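Local coordinates for aspartate--tRNA(Asp/Asn) ligase (Sulfolobus tokodaii, PDB 1WYD), which attaches L-aspartate to both tRNA(Asp) and tRNA(Asn), after first activating the amino acid with ATP to form aspartyl-adenylate, at the interface of chains A and B. Numbering follows the deposited sequence. Chains: chain A/B, hypothetical aspartyl-tRNA synthetase.

The interface of chains A and B. Residues chain A 3, 24, 41-42; chain B 196, 200, 232, 392.
CG of B:Glu200 stands opposite its own carbonyl carbon (chi1 -76°) and the chain runs on extended (chi2 -177°), which carries the carboxylate across to A:Arg3 and A:Lys42. A:Arg3 comes from the opposite direction, its chain bent at chi3 (72°). Its NH2 forms a salt bridge 2.8 Å from OE1 of B:Glu200, on the syn side but tilted out of the carboxylate plane; arginine suits because NH1 can add a weak bond to the same oxygen. OE2 accepts a hydrogen bond from the backbone N-H of A:Lys42 (N to OE2 2.6 Å), nearly along the C-O axis; the lysine's charge is not used here. Glutamate fits because its two oxygens serve a cation and a main-chain N-H together, and its extended chain reaches the partner subunit. A:Asp41 OD2 lies 4.8 Å from OE2, a like charge that A:Arg3 probably helps to offset. B:Phe232 gives the guanidinium a flat neighbour almost perpendicular to it: NH2 sits above the ring plane, just outward of CD1 and CE1, 3.4 Å from CE1, which probably limits its swing. The broad indole of A:Trp24 reaches two partners, meeting CG of B:Glu200 at its edge while CZ2 packs 3.6 Å from CG of B:Pro392, whose rigid ring offers a firm apolar surface. A glutamine in place of B:Glu200 would probably leave the A:Arg3 charge without its mate. In this homodimer, the patch and its symmetry twin probably help hold the anticodon-binding OB-fold domain of one subunit against the catalytic domain of the other.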
# COMPACT_ATOMS: atom_id res chain seq x y z
N ARG A 3 24.97 -10.39 13.59
CA ARG A 3 25.98 -10.48 12.56
C ARG A 3 26.78 -9.19 12.56
O ARG A 3 26.46 -8.26 13.31
CB ARG A 3 25.35 -10.76 11.18
CG ARG A 3 24.30 -9.78 10.71
CD ARG A 3 24.00 -9.84 9.21
NE ARG A 3 23.26 -11.05 8.85
CZ ARG A 3 21.93 -11.23 8.97
NH1 ARG A 3 21.13 -10.26 9.44
NH2 ARG A 3 21.40 -12.38 8.59
N TRP A 24 20.85 -19.09 7.69
CA TRP A 24 20.21 -20.39 7.61
C TRP A 24 21.17 -21.45 7.03
O TRP A 24 21.95 -21.20 6.09
CB TRP A 24 18.97 -20.27 6.72
CG TRP A 24 17.79 -19.71 7.42
CD1 TRP A 24 16.87 -20.41 8.17
CD2 TRP A 24 17.38 -18.34 7.46
NE1 TRP A 24 15.92 -19.55 8.67
CE2 TRP A 24 16.21 -18.27 8.25
CE3 TRP A 24 17.89 -17.15 6.90
CZ2 TRP A 24 15.50 -17.06 8.49
CZ3 TRP A 24 17.19 -15.93 7.16
CH2 TRP A 24 16.02 -15.90 7.95
N ASP A 41 21.42 -16.03 3.78
CA ASP A 41 20.74 -14.90 4.41
C ASP A 41 20.13 -14.06 3.31
O ASP A 41 20.17 -14.47 2.14
CB ASP A 41 21.70 -14.11 5.30
CG ASP A 41 22.75 -13.34 4.52
OD1 ASP A 41 23.76 -12.93 5.18
OD2 ASP A 41 22.67 -13.08 3.28
N LYS A 42 19.59 -12.88 3.66
CA LYS A 42 18.90 -12.06 2.68
C LYS A 42 19.73 -11.69 1.43
O LYS A 42 19.18 -11.46 0.34
CB LYS A 42 18.21 -10.84 3.36
CG LYS A 42 19.08 -9.57 3.54
CD LYS A 42 18.29 -8.43 4.20
CE LYS A 42 17.82 -7.39 3.18
NZ LYS A 42 16.52 -7.80 2.52
N ALA B 196 9.33 -12.43 7.34
CA ALA B 196 10.62 -12.09 7.92
C ALA B 196 11.48 -13.36 8.00
O ALA B 196 12.73 -13.29 7.99
CB ALA B 196 10.45 -11.48 9.28
N GLU B 200 13.98 -11.88 5.73
CA GLU B 200 14.51 -11.04 6.83
C GLU B 200 13.86 -9.68 7.12
O GLU B 200 13.54 -9.37 8.28
CB GLU B 200 16.01 -10.86 6.70
CG GLU B 200 16.79 -12.09 7.13
CD GLU B 200 18.29 -11.90 7.08
OE1 GLU B 200 18.85 -11.26 7.98
OE2 GLU B 200 18.90 -12.42 6.14
N PHE B 232 16.66 -10.97 13.06
CA PHE B 232 17.92 -10.72 13.80
C PHE B 232 17.92 -9.34 14.42
O PHE B 232 18.83 -8.55 14.23
CB PHE B 232 19.17 -10.98 12.94
CG PHE B 232 19.18 -12.34 12.30
CD1 PHE B 232 18.82 -12.50 10.97
CD2 PHE B 232 19.48 -13.47 13.05
CE1 PHE B 232 18.80 -13.77 10.38
CE2 PHE B 232 19.47 -14.74 12.47
CZ PHE B 232 19.13 -14.89 11.13
N PRO B 392 13.86 -17.42 12.75
CA PRO B 392 14.94 -16.69 13.41
C PRO B 392 14.39 -15.79 14.52
O PRO B 392 13.17 -15.57 14.60
CB PRO B 392 15.49 -15.81 12.27
CG PRO B 392 14.29 -15.48 11.47
CD PRO B 392 13.43 -16.75 11.50